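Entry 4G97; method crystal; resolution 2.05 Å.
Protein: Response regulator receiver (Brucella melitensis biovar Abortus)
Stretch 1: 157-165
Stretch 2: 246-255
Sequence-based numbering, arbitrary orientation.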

ATOM      1  N   GLN A 157      11.989  -1.368 -14.377  1.00 33.23           N
ATOM      2  CA  GLN A 157      11.736  -2.619 -15.085  1.00 32.65           C
ATOM      3  C   GLN A 157      10.346  -3.182 -14.763  1.00 36.07           C
ATOM      4  O   GLN A 157       9.649  -3.599 -15.685  1.00 33.32           O
ATOM      5  CB  GLN A 157      12.831  -3.649 -14.763  1.00 33.20           C
ATOM      6  N   MET A 158       9.934  -3.183 -13.473  1.00 36.41           N
ATOM      7  CA  MET A 158       8.607  -3.696 -13.067  1.00 38.53           C
ATOM      8  C   MET A 158       7.466  -2.835 -13.630  1.00 37.07           C
ATOM      9  O   MET A 158       6.483  -3.357 -14.140  1.00 37.99           O
ATOM     10  CB  MET A 158       8.477  -3.791 -11.530  1.00 43.17           C
ATOM     11  CG  MET A 158       7.042  -4.167 -11.045  1.00 50.50           C
ATOM     12  SD  MET A 158       6.587  -5.917 -11.325  1.00 58.61           S
ATOM     13  CE  MET A 158       5.188  -5.758 -12.189  1.00 54.58           C
ATOM     14  N   VAL A 159       7.603  -1.532 -13.506  1.00 30.65           N
ATOM     15  CA  VAL A 159       6.649  -0.519 -13.978  1.00 31.04           C
ATOM     16  C   VAL A 159       6.424  -0.648 -15.511  1.00 35.03           C
ATOM     17  O   VAL A 159       5.271  -0.680 -15.968  1.00 34.75           O
ATOM     18  CB  VAL A 159       7.222   0.843 -13.499  1.00 34.44           C
ATOM     19  CG1 VAL A 159       6.913   1.987 -14.425  1.00 34.20           C
ATOM     20  CG2 VAL A 159       6.774   1.131 -12.070  1.00 34.30           C
ATOM     21  N   GLU A 160       7.526  -0.799 -16.277  1.00 30.95           N
ATOM     22  CA  GLU A 160       7.503  -0.948 -17.734  1.00 29.75           C
ATOM     23  C   GLU A 160       6.839  -2.247 -18.150  1.00 36.83           C
ATOM     24  O   GLU A 160       6.054  -2.252 -19.112  1.00 37.19           O
ATOM     25  CB  GLU A 160       8.921  -0.859 -18.299  1.00 30.43           C
ATOM     26  CG  GLU A 160       9.480   0.550 -18.230  1.00 34.52           C
ATOM     27  CD  GLU A 160      10.919   0.745 -18.672  1.00 37.41           C
ATOM     28  OE1 GLU A 160      11.690  -0.239 -18.731  1.00 41.04           O
ATOM     29  OE2 GLU A 160      11.294   1.916 -18.889  1.00 38.51           O
ATOM     30  N   SER A 161       7.088  -3.340 -17.388  1.00 32.85           N
ATOM     31  CA  SER A 161       6.494  -4.645 -17.660  1.00 33.15           C
ATOM     32  C   SER A 161       4.978  -4.578 -17.558  1.00 38.05           C
ATOM     33  O   SER A 161       4.297  -5.352 -18.225  1.00 38.45           O
ATOM     34  CB  SER A 161       7.039  -5.705 -16.705  1.00 36.72           C
ATOM     35  OG  SER A 161       6.372  -5.673 -15.452  1.00 44.45           O
ATOM     36  N   LEU A 162       4.454  -3.639 -16.734  1.00 34.24           N
ATOM     37  CA  LEU A 162       3.027  -3.393 -16.525  1.00 33.65           C
ATOM     38  C   LEU A 162       2.443  -2.438 -17.586  1.00 38.04           C
ATOM     39  O   LEU A 162       1.245  -2.188 -17.578  1.00 38.80           O
ATOM     40  CB  LEU A 162       2.798  -2.798 -15.129  1.00 33.83           C
ATOM     41  CG  LEU A 162       3.037  -3.697 -13.919  1.00 37.91           C
ATOM     42  CD1 LEU A 162       3.152  -2.872 -12.650  1.00 36.91           C
ATOM     43  CD2 LEU A 162       1.936  -4.731 -13.777  1.00 40.89           C
ATOM     44  N   GLY A 163       3.297  -1.879 -18.437  1.00 34.57           N
ATOM     45  CA  GLY A 163       2.908  -0.964 -19.506  1.00 33.91           C
ATOM     46  C   GLY A 163       3.001   0.505 -19.152  1.00 36.72           C
ATOM     47  O   GLY A 163       2.504   1.344 -19.897  1.00 36.49           O
ATOM     48  N   HIS A 164       3.642   0.838 -18.025  1.00 31.98           N
ATOM     49  CA  HIS A 164       3.773   2.220 -17.604  1.00 31.33           C
ATOM     50  C   HIS A 164       4.994   2.864 -18.205  1.00 34.88           C
ATOM     51  O   HIS A 164       5.857   2.180 -18.756  1.00 35.10           O
ATOM     52  CB  HIS A 164       3.758   2.359 -16.056  1.00 31.35           C
ATOM     53  CG  HIS A 164       2.544   1.769 -15.408  1.00 33.30           C
ATOM     54  ND1 HIS A 164       1.272   2.225 -15.705  1.00 34.29           N
ATOM     55  CD2 HIS A 164       2.454   0.753 -14.524  1.00 33.91           C
ATOM     56  CE1 HIS A 164       0.448   1.453 -15.017  1.00 33.75           C
ATOM     57  NE2 HIS A 164       1.120   0.557 -14.280  1.00 33.92           N
ATOM     58  N   GLU A 165       5.066   4.181 -18.116  1.00 30.90           N
ATOM     59  CA  GLU A 165       6.194   4.906 -18.666  1.00 31.70           C
ATOM     60  C   GLU A 165       6.938   5.654 -17.564  1.00 36.82           C
ATOM     61  O   GLU A 165       6.334   6.433 -16.834  1.00 35.78           O
ATOM     62  CB  GLU A 165       5.714   5.884 -19.759  1.00 32.31           C
ATOM     63  CG  GLU A 165       6.848   6.647 -20.431  1.00 41.46           C
ATOM     64  CD  GLU A 165       6.428   7.873 -21.221  1.00 62.19           C
ATOM     65  OE1 GLU A 165       5.217   8.025 -21.495  1.00 45.65           O
ATOM     66  OE2 GLU A 165       7.314   8.692 -21.553  1.00 62.89           O
ATOM     67  N   VAL A 246       5.087  -4.094  -5.336  1.00 28.33           N
ATOM     68  CA  VAL A 246       5.082  -2.870  -6.157  1.00 28.84           C
ATOM     69  C   VAL A 246       3.892  -2.898  -7.127  1.00 31.92           C
ATOM     70  O   VAL A 246       3.108  -1.950  -7.177  1.00 31.50           O
ATOM     71  CB  VAL A 246       6.430  -2.694  -6.899  1.00 33.23           C
ATOM     72  CG1 VAL A 246       6.356  -1.554  -7.907  1.00 33.39           C
ATOM     73  CG2 VAL A 246       7.566  -2.455  -5.904  1.00 33.06           C
ATOM     74  N   LYS A 247       3.750  -3.996  -7.859  1.00 27.97           N
ATOM     75  CA  LYS A 247       2.657  -4.231  -8.798  1.00 28.52           C
ATOM     76  C   LYS A 247       1.285  -4.011  -8.114  1.00 32.52           C
ATOM     77  O   LYS A 247       0.430  -3.289  -8.648  1.00 31.39           O
ATOM     78  CB  LYS A 247       2.788  -5.663  -9.331  1.00 30.60           C
ATOM     79  CG  LYS A 247       1.660  -6.123 -10.241  1.00 41.97           C
ATOM     80  CD  LYS A 247       2.025  -7.409 -10.972  1.00 48.57           C
ATOM     81  CE  LYS A 247       1.544  -8.663 -10.288  1.00 54.59           C
ATOM     82  NZ  LYS A 247       2.022  -9.887 -10.989  1.00 63.29           N
ATOM     83  N   ALA A 248       1.103  -4.625  -6.924  1.00 27.49           N
ATOM     84  CA  ALA A 248      -0.124  -4.548  -6.138  1.00 26.40           C
ATOM     85  C   ALA A 248      -0.427  -3.148  -5.689  1.00 30.14           C
ATOM     86  O   ALA A 248      -1.577  -2.734  -5.774  1.00 31.13           O
ATOM     87  CB  ALA A 248      -0.030  -5.462  -4.924  1.00 26.38           C
ATOM     88  N   LEU A 249       0.580  -2.428  -5.179  1.00 26.36           N
ATOM     89  CA  LEU A 249       0.363  -1.081  -4.681  1.00 25.95           C
ATOM     90  C   LEU A 249       0.120  -0.062  -5.789  1.00 29.91           C
ATOM     91  O   LEU A 249      -0.701   0.822  -5.600  1.00 28.32           O
ATOM     92  CB  LEU A 249       1.421  -0.651  -3.686  1.00 25.36           C
ATOM     93  CG  LEU A 249       1.417  -1.469  -2.381  1.00 28.45           C
ATOM     94  CD1 LEU A 249       2.669  -1.200  -1.588  1.00 26.94           C
ATOM     95  CD2 LEU A 249       0.156  -1.200  -1.550  1.00 27.99           C
ATOM     96  N   ILE A 250       0.762  -0.235  -6.965  1.00 26.12           N
ATOM     97  CA  ILE A 250       0.478   0.626  -8.118  1.00 26.26           C
ATOM     98  C   ILE A 250      -0.968   0.402  -8.552  1.00 30.92           C
ATOM     99  O   ILE A 250      -1.695   1.372  -8.776  1.00 32.28           O
ATOM    100  CB  ILE A 250       1.472   0.458  -9.304  1.00 29.09           C
ATOM    101  CG1 ILE A 250       2.861   0.947  -8.893  1.00 28.68           C
ATOM    102  CG2 ILE A 250       0.971   1.259 -10.540  1.00 31.05           C
ATOM    103  CD1 ILE A 250       3.960   0.523  -9.855  1.00 32.98           C
ATOM    104  N   SER A 251      -1.389  -0.872  -8.634  1.00 25.87           N
ATOM    105  CA  SER A 251      -2.748  -1.249  -8.998  1.00 25.78           C
ATOM    106  C   SER A 251      -3.776  -0.583  -8.061  1.00 31.41           C
ATOM    107  O   SER A 251      -4.745   0.006  -8.547  1.00 31.98           O
ATOM    108  CB  SER A 251      -2.912  -2.765  -8.966  1.00 28.42           C
ATOM    109  OG  SER A 251      -4.254  -3.106  -9.271  1.00 39.79           O
ATOM    110  N   GLN A 252      -3.578  -0.684  -6.731  1.00 27.19           N
ATOM    111  CA  GLN A 252      -4.482  -0.038  -5.771  1.00 26.39           C
ATOM    112  C   GLN A 252      -4.513   1.469  -5.965  1.00 29.21           C
ATOM    113  O   GLN A 252      -5.591   2.058  -5.971  1.00 28.82           O
ATOM    114  CB  GLN A 252      -4.081  -0.348  -4.322  1.00 27.65           C
ATOM    115  CG  GLN A 252      -4.328  -1.777  -3.897  1.00 34.64           C
ATOM    116  CD  GLN A 252      -5.767  -2.184  -3.981  1.00 40.14           C
ATOM    117  OE1 GLN A 252      -6.138  -2.932  -4.859  1.00 35.25           O
ATOM    118  NE2 GLN A 252      -6.600  -1.744  -3.052  1.00 28.07           N
ATOM    119  N   ALA A 253      -3.343   2.099  -6.112  1.00 26.45           N
ATOM    120  CA  ALA A 253      -3.244   3.559  -6.266  1.00 26.80           C
ATOM    121  C   ALA A 253      -4.033   4.072  -7.482  1.00 32.61           C
ATOM    122  O   ALA A 253      -4.664   5.124  -7.389  1.00 32.07           O
ATOM    123  CB  ALA A 253      -1.791   3.991  -6.364  1.00 26.88           C
ATOM    124  N   LEU A 254      -3.977   3.334  -8.609  1.00 28.77           N
ATOM    125  CA  LEU A 254      -4.684   3.658  -9.841  1.00 29.35           C
ATOM    126  C   LEU A 254      -6.173   3.324  -9.720  1.00 32.13           C
ATOM    127  O   LEU A 254      -6.985   4.025 -10.310  1.00 28.46           O
ATOM    128  CB  LEU A 254      -4.085   2.914 -11.029  1.00 29.67           C
ATOM    129  CG  LEU A 254      -2.687   3.326 -11.478  1.00 33.81           C
ATOM    130  CD1 LEU A 254      -2.167   2.356 -12.515  1.00 33.38           C
ATOM    131  CD2 LEU A 254      -2.681   4.747 -12.054  1.00 37.56           C
ATOM    132  N   PHE A 255      -6.525   2.258  -8.955  1.00 30.26           N
ATOM    133  CA  PHE A 255      -7.909   1.865  -8.671  1.00 31.30           C
ATOM    134  C   PHE A 255      -8.627   3.007  -7.921  1.00 36.14           C
ATOM    135  O   PHE A 255      -9.728   3.394  -8.333  1.00 36.37           O
ATOM    136  CB  PHE A 255      -7.955   0.549  -7.867  1.00 33.72           C
ATOM    137  CG  PHE A 255      -9.324   0.112  -7.406  1.00 35.35           C
ATOM    138  CD1 PHE A 255     -10.196  -0.539  -8.277  1.00 38.36           C
ATOM    139  CD2 PHE A 255      -9.757   0.373  -6.107  1.00 37.73           C
ATOM    140  CE1 PHE A 255     -11.479  -0.917  -7.858  1.00 38.94           C
ATOM    141  CE2 PHE A 255     -11.046   0.011  -5.693  1.00 40.58           C
ATOM    142  CZ  PHE A 255     -11.890  -0.653  -6.563  1.00 38.62           C
TER

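The longer partner is a helix, 246-255, held by regular i to i+4 backbone bonds such as I250 N to V246 O at 2.9 Å. The shorter partner brings in the last turn or so of another helix, which begins earlier in the chain, and the loop after it. The two axes cross at 55° and come no closer than 10.6 Å, so side chains fill the space between them. The nearest CA atoms, those of M158 and K247, are 7.3 Å apart. No hydrogen bond crosses the contact; it is made by shape and apolar packing.

I250 touches three residues of the other stretch, V159, L162 and H164. Its CD1 reaches V159 CG2 at 3.6 Å and L162 CD1 at 4.5 Å, so this methyl tip packs closely on V159 and more loosely on L162, facing the gap between them. Its other branch turns to the imidazole: I250 CG2 lies 3.8 Å from H164 NE2. One turn further on, L254 CD1 meets H164 CE1 at 3.7 Å. Both methyls approach the ring obliquely. The ring nitrogens find their hydrogen bonds elsewhere in the structure, which leaves these contacts to van der Waals packing.

At the other end, M158 lies along V246 and K247. M158 CG is 4.1 Å from V246 CG1, and M158 CE is 3.7 Å from K247 CB. L162 CD2 touches K247 CG at 3.8 Å. K247 thus offers the aliphatic base of its chain, while its end leads away from the contact.

The loop places H164 on this surface. G163 leaves helical geometry with positive phi, in a Schellman motif. G163 N bonds E160 O at 2.9 Å, and H164 N bonds V159 O at 3.0 Å. A CB on G163 would jam against the preceding carbonyl O. S161 OG also bonds back to M158 O at 2.7 Å.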